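Local coordinates for AlgW protein (PDB 7CO3) that probably cleaves proteins as an HtrA-type serine endopeptidase with a trypsin-like protease domain, and carries a peptide-binding PDZ domain, at residues 141-146 and 155-160; 173-178 and 200-205; 180-185 and 194-199. The protein carries 1 engineered substitution. One frame throughout, in Å; residues are numbered along the deposited sequence.

Contact 1: residues 141-146 and 155-160; sequences TIAQLV and AVLKID
Gln144 and Lys158 hold each other through their backbones as an antiparallel hydrogen-bonded pair. Gln144 N donates to Lys158 O over 3.0 Å, almost straight at 175° about the hydrogen, and Lys158 N returns a bond to Gln144 O at 2.9 Å. A third bond runs from Val146 N to Val156 O, also 2.9 Å long but bent to 138° at the hydrogen, with the donor tilted out of the carbonyl plane. Gln144 O has a further neighbour in Leu157 CA, 3.2 Å away in a CA-H...O contact, so one oxygen serves both an amide and a polarised C-H.

These bonds make a beta hairpin, strand 140-149 turning back into strand 154-158, within a six-stranded antiparallel barrel of the trypsin-like protease domain. Its backbone edges are taken by strand 130-134 beside Thr141 and Ala143, and by strand 117-120 beside Ala155 and Leu157.

Among the apolar contacts, Ala143 CB links Leu157 to Ile159. Leu145 brings CD1 obliquely across to Leu157 CD2 at 3.6 Å, the same methyl also lying close to Val156 O. The rotamer of Ile159 (chi1 65°) leaves CG2 anti to the carbonyl carbon, where it meets Ala143 CB at 3.6 Å and Thr141 CG2 at 3.8 Å. Gln144 and Lys158 put their side chains on the opposite face of the sheet from Leu145 and Leu157. Val146 CG2 rests on Lys158 CB at 3.6 Å, while both Val146 and Val156 touch Ile271 of helix 261-274.

Beyond CB the lysine parts from the hairpin. Bends at chi2 and chi4 carry its amine to the carbonyl oxygen of Glu115, and a cation-pi contact with Tyr117 gives the charge a second partner.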
# COMPACT_ATOMS: atom_id res chain seq x y z
N THR B 141 13.98 -9.92 27.43
CA THR B 141 13.60 -10.06 28.83
C THR B 141 12.13 -10.43 28.90
O THR B 141 11.36 -10.20 27.97
CB THR B 141 13.86 -8.78 29.64
OG1 THR B 141 13.61 -9.04 31.03
CG2 THR B 141 12.94 -7.62 29.21
N ILE B 142 11.76 -11.02 30.02
CA ILE B 142 10.37 -11.33 30.29
C ILE B 142 9.72 -10.09 30.87
O ILE B 142 10.36 -9.34 31.61
CB ILE B 142 10.23 -12.54 31.23
CG1 ILE B 142 10.51 -13.85 30.49
CG2 ILE B 142 8.82 -12.64 31.78
CD1 ILE B 142 11.97 -14.12 30.12
N ALA B 143 8.48 -9.84 30.49
CA ALA B 143 7.75 -8.68 30.98
C ALA B 143 6.66 -9.13 31.93
O ALA B 143 6.19 -10.26 31.85
CB ALA B 143 7.12 -7.89 29.82
N GLN B 144 6.27 -8.23 32.83
CA GLN B 144 5.12 -8.40 33.69
C GLN B 144 3.97 -7.52 33.20
O GLN B 144 4.19 -6.44 32.66
CB GLN B 144 5.43 -8.03 35.15
CG GLN B 144 6.31 -9.03 35.94
CD GLN B 144 6.27 -10.47 35.44
OE1 GLN B 144 5.27 -11.18 35.58
NE2 GLN B 144 7.39 -10.93 34.87
N LEU B 145 2.75 -7.98 33.42
CA LEU B 145 1.57 -7.21 33.07
C LEU B 145 1.19 -6.30 34.23
O LEU B 145 0.78 -6.78 35.30
CB LEU B 145 0.40 -8.13 32.72
CG LEU B 145 -0.83 -7.43 32.12
CD1 LEU B 145 -0.50 -6.70 30.79
CD2 LEU B 145 -1.94 -8.43 31.90
N VAL B 146 1.32 -4.98 34.03
CA VAL B 146 0.90 -4.03 35.06
C VAL B 146 -0.62 -4.03 35.19
O VAL B 146 -1.18 -4.21 36.27
CB VAL B 146 1.46 -2.63 34.75
CG1 VAL B 146 0.99 -1.60 35.79
CG2 VAL B 146 2.99 -2.68 34.66
N ALA B 155 -2.83 -1.98 27.05
CA ALA B 155 -2.28 -2.72 28.17
C ALA B 155 -0.92 -2.15 28.49
O ALA B 155 -0.26 -1.57 27.62
CB ALA B 155 -2.20 -4.23 27.90
N VAL B 156 -0.52 -2.26 29.75
CA VAL B 156 0.76 -1.75 30.23
C VAL B 156 1.57 -2.92 30.73
O VAL B 156 1.05 -3.78 31.45
CB VAL B 156 0.59 -0.69 31.33
CG1 VAL B 156 1.94 -0.24 31.79
CG2 VAL B 156 -0.20 0.50 30.82
N LEU B 157 2.84 -2.93 30.36
CA LEU B 157 3.83 -3.92 30.73
C LEU B 157 4.96 -3.21 31.46
O LEU B 157 5.17 -2.00 31.29
CB LEU B 157 4.43 -4.63 29.50
CG LEU B 157 3.52 -5.33 28.46
CD1 LEU B 157 4.39 -5.91 27.29
CD2 LEU B 157 2.70 -6.41 29.13
N LYS B 158 5.72 -3.98 32.22
CA LYS B 158 6.88 -3.50 32.96
C LYS B 158 8.02 -4.48 32.78
O LYS B 158 7.82 -5.69 32.88
CB LYS B 158 6.56 -3.35 34.47
CG LYS B 158 7.60 -2.53 35.27
CD LYS B 158 8.81 -3.37 35.71
CE LYS B 158 9.61 -2.70 36.81
NZ LYS B 158 9.82 -1.26 36.52
N ILE B 159 9.21 -3.94 32.53
CA ILE B 159 10.43 -4.74 32.45
C ILE B 159 11.48 -4.13 33.36
O ILE B 159 11.42 -2.95 33.71
CB ILE B 159 10.94 -4.87 30.99
CG1 ILE B 159 11.39 -3.51 30.39
CG2 ILE B 159 9.85 -5.53 30.10
CD1 ILE B 159 12.09 -3.66 29.00
N ASP B 160 12.45 -4.96 33.74
CA ASP B 160 13.56 -4.59 34.62
C ASP B 160 14.85 -4.66 33.81
O ASP B 160 15.43 -5.73 33.66
CB ASP B 160 13.59 -5.52 35.83
CG ASP B 160 14.79 -5.28 36.74
OD1 ASP B 160 15.02 -4.12 37.14
OD2 ASP B 160 15.50 -6.27 37.05

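Contact 2: residues 173-178 and 200-205; sequences DGIRTG and SATGRN
Thr177 lies over the Ser200-Ala201 peptide, one branch on each residue. Its hydroxyl OG1 approaches Ala201 CA at 3.5 Å, and its methyl CG2 comes to 3.7 Å from Ser200 O. With OG1 anti to the carbonyl carbon and CG2 anti to the backbone N (chi1 -66°), both branches reach the strand, touching by van der Waals packing alone. The second point of contact is a pair of hydrocarbon ends: Ile175 CD1 meets Thr202 CG2 at 3.9 Å, the two side chains lying alongside each other and pointing opposite ways.

Strand 193-204 turns a corner at Thr202. Just beyond it Gly203 and Arg204 both face Phe215 in a G1 beta bulge, with Gly203 at the positive phi (74°) of that motif. Past the corner Arg204 folds back, turning one face of its guanidinium to Ala201 CB, which sits over the outer part of the group, 3.4 Å from its plane. That group is held by Gln217 OE1 and by Gln192 O of the second subunit, and Ser200 OG bonds to Val194 O of the same neighbour.

The contact thus lays the loop that leads into strand 180-185 along strand 193-204. Ile175 also rests on Ile216 of strand 215-218, while Thr177 packs against Val59 in helix 56-62 of the second subunit.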
# COMPACT_ATOMS: atom_id res chain seq x y z
N ASP B 173 -3.24 15.88 19.32
CA ASP B 173 -4.18 16.90 18.85
C ASP B 173 -3.49 17.86 17.89
O ASP B 173 -4.14 18.43 17.00
CB ASP B 173 -4.81 17.64 20.02
CG ASP B 173 -5.90 18.62 19.59
OD1 ASP B 173 -6.64 19.10 20.47
OD2 ASP B 173 -6.02 18.93 18.37
N GLY B 174 -2.17 18.02 18.02
CA GLY B 174 -1.38 18.86 17.15
C GLY B 174 -1.15 18.33 15.75
O GLY B 174 -0.45 18.99 14.97
N ILE B 175 -1.69 17.18 15.39
CA ILE B 175 -1.47 16.64 14.05
C ILE B 175 -2.57 17.13 13.13
O ILE B 175 -3.69 17.39 13.57
CB ILE B 175 -1.38 15.10 14.04
CG1 ILE B 175 -2.75 14.48 14.28
CG2 ILE B 175 -0.31 14.59 15.01
CD1 ILE B 175 -2.76 12.97 14.40
N ARG B 176 -2.25 17.26 11.85
CA ARG B 176 -3.21 17.57 10.82
C ARG B 176 -3.20 16.44 9.80
O ARG B 176 -2.16 15.83 9.55
CB ARG B 176 -2.88 18.89 10.09
CG ARG B 176 -2.86 20.16 10.93
CD ARG B 176 -2.30 21.36 10.14
NE ARG B 176 -3.21 21.84 9.09
CZ ARG B 176 -2.83 22.64 8.09
NH1 ARG B 176 -1.57 23.05 8.00
NH2 ARG B 176 -3.70 23.01 7.17
N THR B 177 -4.38 16.19 9.21
CA THR B 177 -4.49 15.31 8.05
C THR B 177 -3.60 15.79 6.92
O THR B 177 -3.59 16.97 6.57
CB THR B 177 -5.95 15.25 7.60
OG1 THR B 177 -6.70 14.61 8.63
CG2 THR B 177 -6.14 14.48 6.28
N GLY B 178 -2.83 14.87 6.34
CA GLY B 178 -1.85 15.22 5.36
C GLY B 178 -0.43 15.28 5.89
O GLY B 178 0.50 15.27 5.09
N SER B 200 -4.37 10.08 7.42
CA SER B 200 -5.48 10.03 6.47
C SER B 200 -6.73 10.72 7.00
O SER B 200 -7.59 11.13 6.21
CB SER B 200 -5.79 8.58 6.10
OG SER B 200 -4.73 8.06 5.33
N ALA B 201 -6.86 10.78 8.32
CA ALA B 201 -8.02 11.34 9.03
C ALA B 201 -7.75 11.16 10.52
O ALA B 201 -6.87 10.38 10.93
CB ALA B 201 -9.34 10.68 8.63
N THR B 202 -8.49 11.91 11.32
CA THR B 202 -8.40 11.79 12.76
C THR B 202 -9.81 11.70 13.35
O THR B 202 -10.81 11.98 12.69
CB THR B 202 -7.62 12.97 13.40
OG1 THR B 202 -8.42 14.16 13.29
CG2 THR B 202 -6.29 13.22 12.69
N GLY B 203 -9.87 11.28 14.61
CA GLY B 203 -11.13 11.25 15.34
C GLY B 203 -12.05 10.13 14.92
O GLY B 203 -13.27 10.27 15.02
N ARG B 204 -11.50 9.00 14.43
CA ARG B 204 -12.35 7.91 13.94
C ARG B 204 -12.94 7.16 15.12
O ARG B 204 -12.30 6.31 15.77
CB ARG B 204 -11.56 6.97 13.03
CG ARG B 204 -11.24 7.60 11.69
CD ARG B 204 -12.44 7.61 10.76
NE ARG B 204 -11.99 7.68 9.38
CZ ARG B 204 -12.23 8.68 8.53
NH1 ARG B 204 -12.92 9.74 8.91
NH2 ARG B 204 -11.75 8.61 7.29
N ASN B 205 -14.17 7.52 15.44
CA ASN B 205 -15.07 6.69 16.22
C ASN B 205 -16.07 6.16 15.21
O ASN B 205 -16.01 6.50 14.02
CB ASN B 205 -15.69 7.50 17.35
CG ASN B 205 -16.10 8.89 16.90
OD1 ASN B 205 -16.93 9.03 16.01
ND2 ASN B 205 -15.50 9.92 17.50

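Contact 3: residues 180-185 and 194-199; sequences VCLAIG and VTMGII
Cys181 and Gly197 meet where the two strands pack closely. Cys181 N bonds to Gly197 O at 2.8 Å, arriving from above the carbonyl plane, and Gly197 N answers to Cys181 O at 3.0 Å, nearly along the C=O axis. Here too Cys181 SG, set between backbone N and carbonyl carbon (chi1 54°), lies against Ile199 CD1 at 3.7 Å. The paired bonds repeat from Ala183 N to Thr195 O and from Thr195 N to Ala183 O, both 2.9 Å, and Ala183 CB lies 3.3 Å from Thr195 OG1, a hydroxyl held by Ala221 O.

Packing is slacker on the Leu182 and Ile184 face. Leu182 CD1 touches Met196 CG at 4.0 Å, and Ile184 CG1 stands 4.3 Å from Val194 CG2. Helix 56-62 overlies Leu182, Ile184 and Val194, but Met196 stays partly exposed, meeting Met196 of the second subunit while its backbone N bonds to Asp219 of the third. Val180 and Ile198, whose side chains diverge, touch Tyr55 and Val194 of the second subunit.

The arrangement is a beta hairpin of the second barrel of the chymotrypsin-like double-barrel fold, used here in the trimer interface as well.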
# COMPACT_ATOMS: atom_id res chain seq x y z
N VAL B 180 2.98 13.78 7.34
CA VAL B 180 3.63 12.48 7.14
C VAL B 180 3.78 11.76 8.47
O VAL B 180 4.06 12.38 9.49
CB VAL B 180 5.00 12.68 6.46
CG1 VAL B 180 5.84 11.38 6.48
CG2 VAL B 180 4.83 13.17 5.07
N CYS B 181 3.57 10.44 8.48
CA CYS B 181 3.84 9.65 9.69
C CYS B 181 4.52 8.33 9.33
O CYS B 181 4.50 7.87 8.18
CB CYS B 181 2.57 9.36 10.51
SG CYS B 181 1.29 8.59 9.47
N LEU B 182 5.09 7.71 10.36
CA LEU B 182 5.83 6.46 10.26
C LEU B 182 5.24 5.44 11.23
O LEU B 182 5.00 5.77 12.39
CB LEU B 182 7.31 6.72 10.60
CG LEU B 182 8.27 7.33 9.59
CD1 LEU B 182 7.72 8.49 8.84
CD2 LEU B 182 9.53 7.78 10.33
N ALA B 183 4.99 4.21 10.76
CA ALA B 183 4.58 3.09 11.60
C ALA B 183 5.82 2.22 11.87
O ALA B 183 6.62 1.98 10.96
CB ALA B 183 3.48 2.26 10.93
N ILE B 184 5.96 1.74 13.10
CA ILE B 184 7.11 0.94 13.53
C ILE B 184 6.59 -0.28 14.25
O ILE B 184 5.87 -0.16 15.24
CB ILE B 184 8.10 1.71 14.43
CG1 ILE B 184 8.50 3.03 13.78
CG2 ILE B 184 9.38 0.89 14.63
CD1 ILE B 184 9.47 3.86 14.59
N GLY B 185 6.91 -1.46 13.73
CA GLY B 185 6.36 -2.67 14.29
C GLY B 185 7.03 -3.89 13.70
O GLY B 185 8.08 -3.79 13.05
N VAL B 194 9.85 -0.35 9.38
CA VAL B 194 9.35 1.02 9.33
C VAL B 194 8.58 1.20 8.04
O VAL B 194 9.11 0.95 6.97
CB VAL B 194 10.47 2.08 9.45
CG1 VAL B 194 9.82 3.51 9.52
CG2 VAL B 194 11.30 1.84 10.69
N THR B 195 7.34 1.68 8.13
CA THR B 195 6.59 2.06 6.94
C THR B 195 6.19 3.53 7.03
O THR B 195 6.08 4.08 8.11
CB THR B 195 5.36 1.19 6.74
OG1 THR B 195 4.59 1.19 7.96
CG2 THR B 195 5.76 -0.23 6.44
N MET B 196 5.90 4.13 5.88
CA MET B 196 5.66 5.56 5.78
C MET B 196 4.34 5.83 5.08
O MET B 196 4.00 5.16 4.09
CB MET B 196 6.80 6.23 5.02
CG MET B 196 6.73 7.72 5.03
SD MET B 196 5.81 8.37 3.60
CE MET B 196 6.87 7.82 2.24
N GLY B 197 3.62 6.84 5.55
CA GLY B 197 2.44 7.32 4.87
C GLY B 197 2.04 8.68 5.42
O GLY B 197 2.89 9.44 5.90
N ILE B 198 0.75 8.99 5.35
CA ILE B 198 0.26 10.26 5.92
C ILE B 198 -0.85 9.96 6.91
O ILE B 198 -1.46 8.88 6.90
CB ILE B 198 -0.28 11.27 4.87
CG1 ILE B 198 -1.44 10.65 4.06
CG2 ILE B 198 0.83 11.83 3.95
CD1 ILE B 198 -2.28 11.69 3.34
N ILE B 199 -1.13 10.95 7.76
CA ILE B 199 -2.39 10.98 8.50
C ILE B 199 -3.51 11.10 7.49
O ILE B 199 -3.60 12.11 6.78
CB ILE B 199 -2.42 12.16 9.49
CG1 ILE B 199 -1.23 12.15 10.44
CG2 ILE B 199 -3.78 12.22 10.26
CD1 ILE B 199 -1.05 10.82 11.19

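All three contacts lie in the trypsin-like protease domain, divided between its two sheets. Contact 1 comes first along the chain and belongs to the antiparallel barrel that includes strands 140-149 and 154-158. Contacts 2 and 3 share strand 193-204 in the other sheet, contact 3 being nested inside the loop closed by contact 2. Their centres are about 14 Å apart and they touch, Gly178 N lying 2.9 Å from Ile199 O in a probable hydrogen bond. Contact 1 is remote, its centre about 30 Å from that of contact 2 and about 26 Å from that of contact 3. The sheet of contacts 2 and 3 thus takes part in trimer contacts, whereas the contact 1 hairpin touches no other chain.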